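Putative chorismate mutase (Yersinia pestis biovar Microtus str. 91001, PDB 2GBB) catalyses the Claisen rearrangement of chorismate to prephenate, as a secreted all-helical enzyme that may play some role in pathogenicity. Local coordinates at residues C3-T6 / A7-I10; P60-V63 / A64-N67; L103-K106 / I107-I111. All blocks are in the same frame, centred on the assembly; numbering follows the deposited sequence.

Interaction 1: residues C3-T6 / A7-I10; sequences CGQT and APLI
Thr6 and Ile10 meet across the first turn of helix 7-14. Their side chains slant over one another, and the methyl CG2 of Thr6 rests 3.8 Å from CD1 of Ile10. The first torsion of Thr6 (chi1 -56°) sets CG2 anti to its backbone N, which turns the methyl to Ile10 and leaves OG1 beside the N. From Thr6 O the backbone bonds of the helix begin. The N-H of Ile10 points at Thr6 O over 3.2 Å and lies in the carbonyl plane. Leu9 N also approaches Thr6 O, at 2.9 Å, but this bond is weak because its N-H...O angle is 125°. Residues 3-10 lead into helix 7-14, the first helix of the type II chorismate mutase fold, an all-helical bundle. Gln5, in the loop before the helix, bends at chi2, and its OE1 comes 4.2 Å from CG of Pro8. The Pro8 ring also sets CD 3.5 Å from Gln5 O, and Leu9 CD1 lies equally close to that carbonyl oxygen. Upstream, the backbone N atoms of Gly4 and Gln5 are hydrogen-bonded to the carboxylate of Glu114, and Cys3 forms a disulfide with Cys118. These links tie the loop to the C-terminal part of helix 93-117 and the residue just after it. Ile10 also packs on Ile146 of helix 140-150 and on Phe129 of helix 126-132.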
loop_
_atom_site.group_PDB
_atom_site.type_symbol
_atom_site.label_atom_id
_atom_site.label_comp_id
_atom_site.label_asym_id
_atom_site.label_seq_id
_atom_site.Cartn_x
_atom_site.Cartn_y
_atom_site.Cartn_z
ATOM N N CYS A 3 -1.448 -23.674 26.174
ATOM C CA CYS A 3 -2.600 -22.867 25.761
ATOM C C CYS A 3 -2.232 -21.392 25.708
ATOM O O CYS A 3 -1.505 -20.900 26.569
ATOM C CB CYS A 3 -3.772 -23.062 26.724
ATOM S SG CYS A 3 -4.115 -24.760 27.214
ATOM N N GLY A 4 -2.751 -20.693 24.700
ATOM C CA GLY A 4 -2.354 -19.302 24.395
ATOM C C GLY A 4 -1.053 -19.163 23.624
ATOM O O GLY A 4 -0.380 -18.126 23.694
ATOM N N GLN A 5 -0.680 -20.193 22.871
ATOM C CA GLN A 5 0.572 -20.141 22.120
ATOM C C GLN A 5 0.457 -19.953 20.579
ATOM O O GLN A 5 1.432 -20.131 19.866
ATOM C CB GLN A 5 1.456 -21.350 22.473
ATOM C CG GLN A 5 1.939 -21.432 23.952
ATOM C CD GLN A 5 2.332 -20.074 24.578
ATOM O OE1 GLN A 5 3.107 -19.271 24.006
ATOM N NE2 GLN A 5 1.796 -19.820 25.769
ATOM N N THR A 6 -0.720 -19.558 20.079
ATOM C CA THR A 6 -0.922 -19.410 18.630
ATOM C C THR A 6 -0.434 -18.063 18.103
ATOM O O THR A 6 0.259 -17.999 17.089
ATOM C CB THR A 6 -2.408 -19.636 18.215
ATOM O OG1 THR A 6 -2.827 -20.926 18.667
ATOM C CG2 THR A 6 -2.551 -19.608 16.676
ATOM N N ALA A 7 -0.797 -16.989 18.800
ATOM C CA ALA A 7 -0.434 -15.637 18.376
ATOM C C ALA A 7 1.033 -15.418 18.035
ATOM O O ALA A 7 1.308 -14.717 17.060
ATOM C CB ALA A 7 -0.891 -14.617 19.391
ATOM N N PRO A 8 1.986 -15.964 18.842
ATOM C CA PRO A 8 3.415 -15.830 18.520
ATOM C C PRO A 8 3.757 -16.364 17.130
ATOM O O PRO A 8 4.589 -15.785 16.403
ATOM C CB PRO A 8 4.098 -16.668 19.609
ATOM C CG PRO A 8 3.155 -16.593 20.817
ATOM C CD PRO A 8 1.779 -16.653 20.138
ATOM N N LEU A 9 3.090 -17.437 16.747
ATOM C CA LEU A 9 3.264 -18.041 15.418
ATOM C C LEU A 9 2.689 -17.173 14.317
ATOM O O LEU A 9 3.317 -17.004 13.274
ATOM C CB LEU A 9 2.670 -19.462 15.385
ATOM C CG LEU A 9 3.224 -20.394 16.496
ATOM C CD1 LEU A 9 2.308 -21.567 16.838
ATOM C CD2 LEU A 9 4.610 -20.918 16.111
ATOM N N ILE A 10 1.511 -16.614 14.551
ATOM C CA ILE A 10 0.879 -15.736 13.583
ATOM C C ILE A 10 1.729 -14.473 13.384
ATOM O O ILE A 10 2.013 -14.041 12.250
ATOM C CB ILE A 10 -0.516 -15.367 14.092
ATOM C CG1 ILE A 10 -1.443 -16.610 14.047
ATOM C CG2 ILE A 10 -1.056 -14.177 13.351
ATOM C CD1 ILE A 10 -2.848 -16.371 14.664
#

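Interaction 2: residues P60-V63 / A64-N67; sequences PLMV and AQIN
Gln65 fits closely against Leu61 and Met62, one turn back on helix 55-82. Its CG sits 3.9 Å from CD2 of Leu61. Beyond CG the chain is extended (chi2 -173°), which carries the amide past the leucine to the selenium of Met62. There NE2 lies 3.4 Å from SE of this selenomethionine and 3.8 Å from its CE. The bends of Met62 at chi2 and chi3 bring SE and CE to the amide. All three residues are buried, and Leu61 is also covered by Ile111 of helix 93-117 and Ile146 of helix 140-150.

Val63 and Asn67 are only partly exposed to solvent, not buried, and a single side-chain approach joins them. They run side by side in the same direction, and CG1 of Val63 is 3.9 Å from ND2 of Asn67. Asn67 also packs on Leu81 of the second subunit. Ile66 is partly exposed too; its CD1 lies 3.5 Å from Met62 O, and its side chain is close to a bound citrate. Four i to i+4 backbone bonds join the segments. Ala64 N donates to Pro60 O at 2.8 Å, and Asn67 N to Val63 O at 2.9 Å with an almost straight N-H...O angle of 178°. This is i to i+3 and i to i+4 packing on a long helix of the type II chorismate mutase bundle, where Gln65 lies beside Arg13, a probable substrate-binding residue.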
loop_
_atom_site.group_PDB
_atom_site.type_symbol
_atom_site.label_atom_id
_atom_site.label_comp_id
_atom_site.label_asym_id
_atom_site.label_seq_id
_atom_site.Cartn_x
_atom_site.Cartn_y
_atom_site.Cartn_z
ATOM N N PRO A 60 -11.683 -18.668 6.678
ATOM C CA PRO A 60 -11.749 -17.300 7.135
ATOM C C PRO A 60 -10.441 -16.815 7.768
ATOM O O PRO A 60 -9.985 -15.717 7.479
ATOM C CB PRO A 60 -12.941 -17.343 8.121
ATOM C CG PRO A 60 -13.831 -18.354 7.485
ATOM C CD PRO A 60 -12.804 -19.432 7.269
ATOM N N LEU A 61 -9.814 -17.663 8.570
ATOM C CA LEU A 61 -8.513 -17.368 9.175
ATOM C C LEU A 61 -7.437 -17.194 8.112
ATOM O O LEU A 61 -6.652 -16.279 8.191
ATOM C CB LEU A 61 -8.061 -18.514 10.062
ATOM C CG LEU A 61 -7.185 -18.234 11.281
ATOM C CD1 LEU A 61 -6.242 -19.412 11.506
ATOM C CD2 LEU A 61 -6.515 -16.854 11.382
HETATM N N MSE A 62 -7.408 -18.073 7.129
HETATM C CA MSE A 62 -6.454 -17.877 6.033
HETATM C C MSE A 62 -6.732 -16.566 5.316
HETATM O O MSE A 62 -5.832 -15.812 5.105
HETATM C CB MSE A 62 -6.464 -19.062 5.085
HETATM C CG MSE A 62 -6.140 -20.362 5.737
HETATM SE SE MSE A 62 -4.559 -20.314 6.928
HETATM C CE MSE A 62 -3.210 -19.673 5.633
ATOM N N VAL A 63 -7.995 -16.293 4.966
ATOM C CA VAL A 63 -8.402 -14.986 4.391
ATOM C C VAL A 63 -7.914 -13.798 5.258
ATOM O O VAL A 63 -7.317 -12.856 4.742
ATOM C CB VAL A 63 -9.927 -14.916 4.092
ATOM C CG1 VAL A 63 -10.400 -13.463 3.804
ATOM C CG2 VAL A 63 -10.289 -15.822 2.866
ATOM N N ALA A 64 -8.157 -13.853 6.574
ATOM C CA ALA A 64 -7.726 -12.779 7.508
ATOM C C ALA A 64 -6.203 -12.616 7.535
ATOM O O ALA A 64 -5.651 -11.474 7.552
ATOM C CB ALA A 64 -8.280 -13.029 8.948
ATOM N N GLN A 65 -5.494 -13.747 7.505
ATOM C CA GLN A 65 -4.046 -13.658 7.543
ATOM C C GLN A 65 -3.499 -13.049 6.236
ATOM O O GLN A 65 -2.531 -12.285 6.266
ATOM C CB GLN A 65 -3.414 -15.042 7.764
ATOM C CG GLN A 65 -3.551 -15.494 9.204
ATOM C CD GLN A 65 -2.807 -16.754 9.448
ATOM O OE1 GLN A 65 -1.712 -16.736 10.009
ATOM N NE2 GLN A 65 -3.382 -17.877 9.011
ATOM N N ILE A 66 -4.075 -13.439 5.113
ATOM C CA ILE A 66 -3.669 -12.931 3.798
ATOM C C ILE A 66 -3.964 -11.442 3.673
ATOM O O ILE A 66 -3.119 -10.718 3.189
ATOM C CB ILE A 66 -4.340 -13.742 2.665
ATOM C CG1 ILE A 66 -3.610 -15.094 2.461
ATOM C CG2 ILE A 66 -4.526 -12.924 1.350
ATOM C CD1 ILE A 66 -4.522 -16.151 1.886
ATOM N N ASN A 67 -5.147 -10.982 4.095
ATOM C CA ASN A 67 -5.425 -9.539 4.235
ATOM C C ASN A 67 -4.413 -8.745 5.064
ATOM O O ASN A 67 -3.961 -7.666 4.643
ATOM C CB ASN A 67 -6.866 -9.308 4.735
ATOM C CG ASN A 67 -7.880 -9.648 3.654
ATOM O OD1 ASN A 67 -7.491 -9.799 2.501
ATOM N ND2 ASN A 67 -9.139 -9.808 4.012
#

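Interaction 3: residues L103-K106 / I107-I111; sequences LSTK and ILEQI
Helix 93-117 of the chorismate mutase bundle carries this contact, an i to i+4 pairing in which Thr105 and Glu109 share one flank. Their side chains lie alongside each other and point the same way. Thr105 CG2 is 3.9 Å from both CD and OE2 of Glu109, and the methyl packs against the carboxylate. Glu109 and Lys106 are exposed, whereas Thr105 is only partly so. Thr105 OG1 is hydrogen-bonded to Gln47 OE1 and Gly101 O, and Gln110, bent at chi2, forms a hydrogen bond from NE2 to Glu114 OE2.

Ile107 and Leu108 are buried. Ile107 packs on Leu9 of helix 7-14 and Gln65 of helix 55-82, while Ser104 reaches Arg13, a probable substrate-binding residue. Four backbone bonds cross between the segments. Glu109 N donates to Thr105 O at 2.9 Å, in the carbonyl plane, and Leu108 N donates to Ser104 O over a longer 3.2 Å. The CG1 of Ile107 is anti to its carbonyl carbon (chi1 -72°); this places CG1 beside its own backbone N and 3.2 Å from Leu103 O.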
loop_
_atom_site.group_PDB
_atom_site.type_symbol
_atom_site.label_atom_id
_atom_site.label_comp_id
_atom_site.label_asym_id
_atom_site.label_seq_id
_atom_site.Cartn_x
_atom_site.Cartn_y
_atom_site.Cartn_z
ATOM N N LEU A 103 5.433 -21.904 8.851
ATOM C CA LEU A 103 4.764 -21.244 9.972
ATOM C C LEU A 103 3.257 -21.440 9.915
ATOM O O LEU A 103 2.574 -21.642 10.941
ATOM C CB LEU A 103 5.104 -19.753 9.990
ATOM C CG LEU A 103 6.060 -19.087 10.973
ATOM C CD1 LEU A 103 6.086 -19.778 12.342
ATOM C CD2 LEU A 103 7.456 -18.890 10.449
ATOM N N SER A 104 2.738 -21.397 8.694
ATOM C CA SER A 104 1.353 -21.698 8.452
ATOM C C SER A 104 0.947 -23.108 9.002
ATOM O O SER A 104 -0.089 -23.248 9.709
ATOM C CB SER A 104 1.059 -21.495 6.963
ATOM O OG SER A 104 -0.287 -21.688 6.761
ATOM N N THR A 105 1.792 -24.113 8.758
ATOM C CA THR A 105 1.595 -25.449 9.347
ATOM C C THR A 105 1.566 -25.413 10.882
ATOM O O THR A 105 0.695 -26.016 11.491
ATOM C CB THR A 105 2.727 -26.444 8.939
ATOM O OG1 THR A 105 2.921 -26.379 7.534
ATOM C CG2 THR A 105 2.403 -27.903 9.321
ATOM N N LYS A 106 2.539 -24.720 11.473
ATOM C CA LYS A 106 2.706 -24.641 12.923
ATOM C C LYS A 106 1.514 -23.970 13.587
ATOM O O LYS A 106 1.072 -24.374 14.669
ATOM C CB LYS A 106 3.997 -23.927 13.260
ATOM C CG LYS A 106 5.234 -24.747 12.875
ATOM C CD LYS A 106 6.467 -24.242 13.613
ATOM C CE LYS A 106 7.772 -24.777 12.991
ATOM N NZ LYS A 106 8.933 -24.292 13.843
ATOM N N ILE A 107 0.956 -22.984 12.906
ATOM C CA ILE A 107 -0.211 -22.285 13.413
ATOM C C ILE A 107 -1.403 -23.250 13.488
ATOM O O ILE A 107 -2.094 -23.319 14.478
ATOM C CB ILE A 107 -0.518 -21.013 12.512
ATOM C CG1 ILE A 107 0.535 -19.918 12.764
ATOM C CG2 ILE A 107 -1.947 -20.515 12.735
ATOM C CD1 ILE A 107 0.703 -18.912 11.617
ATOM N N LEU A 108 -1.629 -24.005 12.430
ATOM C CA LEU A 108 -2.729 -24.958 12.393
ATOM C C LEU A 108 -2.560 -26.128 13.389
ATOM O O LEU A 108 -3.535 -26.579 13.980
ATOM C CB LEU A 108 -2.884 -25.520 10.975
ATOM C CG LEU A 108 -3.277 -24.563 9.846
ATOM C CD1 LEU A 108 -3.574 -25.421 8.596
ATOM C CD2 LEU A 108 -4.460 -23.770 10.218
ATOM N N GLU A 109 -1.337 -26.617 13.518
ATOM C CA GLU A 109 -1.001 -27.634 14.514
ATOM C C GLU A 109 -1.268 -27.106 15.921
ATOM O O GLU A 109 -1.863 -27.806 16.742
ATOM C CB GLU A 109 0.469 -28.071 14.415
ATOM C CG GLU A 109 0.761 -28.799 13.139
ATOM C CD GLU A 109 2.234 -29.159 12.975
ATOM O OE1 GLU A 109 3.138 -28.372 13.310
ATOM O OE2 GLU A 109 2.496 -30.253 12.483
ATOM N N GLN A 110 -0.861 -25.867 16.190
ATOM C CA GLN A 110 -1.068 -25.291 17.500
ATOM C C GLN A 110 -2.544 -25.066 17.840
ATOM O O GLN A 110 -2.987 -25.305 18.991
ATOM C CB GLN A 110 -0.294 -23.977 17.605
ATOM C CG GLN A 110 -0.177 -23.413 19.027
ATOM C CD GLN A 110 0.363 -24.425 20.035
ATOM O OE1 GLN A 110 1.352 -25.098 19.784
ATOM N NE2 GLN A 110 -0.293 -24.523 21.178
ATOM N N ILE A 111 -3.297 -24.548 16.878
ATOM C CA ILE A 111 -4.745 -24.397 17.052
ATOM C C ILE A 111 -5.460 -25.739 17.320
ATOM O O ILE A 111 -6.325 -25.823 18.207
ATOM C CB ILE A 111 -5.409 -23.683 15.837
ATOM C CG1 ILE A 111 -5.099 -22.174 15.868
ATOM C CG2 ILE A 111 -6.920 -23.869 15.879
ATOM C CD1 ILE A 111 -5.472 -21.404 14.540
#

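How the interactions relate
Each of the three contacts is local and spans no intervening residues, and none closes a long loop. They follow in series along the chain, and none nests in or crosses another. Interaction 1 opens helix 7-14, interaction 2 lies on helix 55-82, and interaction 3 on helix 93-117, the next helix in the chain. In space they converge. Thr6 of interaction 1 meets Gln110 and Ile111 of interaction 3. Interaction 2 reaches interaction 3 where Met62 CE lies 3.7 Å from Ser104 OG. Gln65 OE1 lies 4.0 Å from Ile10 CG1, and Gln65 so joins helix 55-82 to helix 7-14 as well as to helix 93-117.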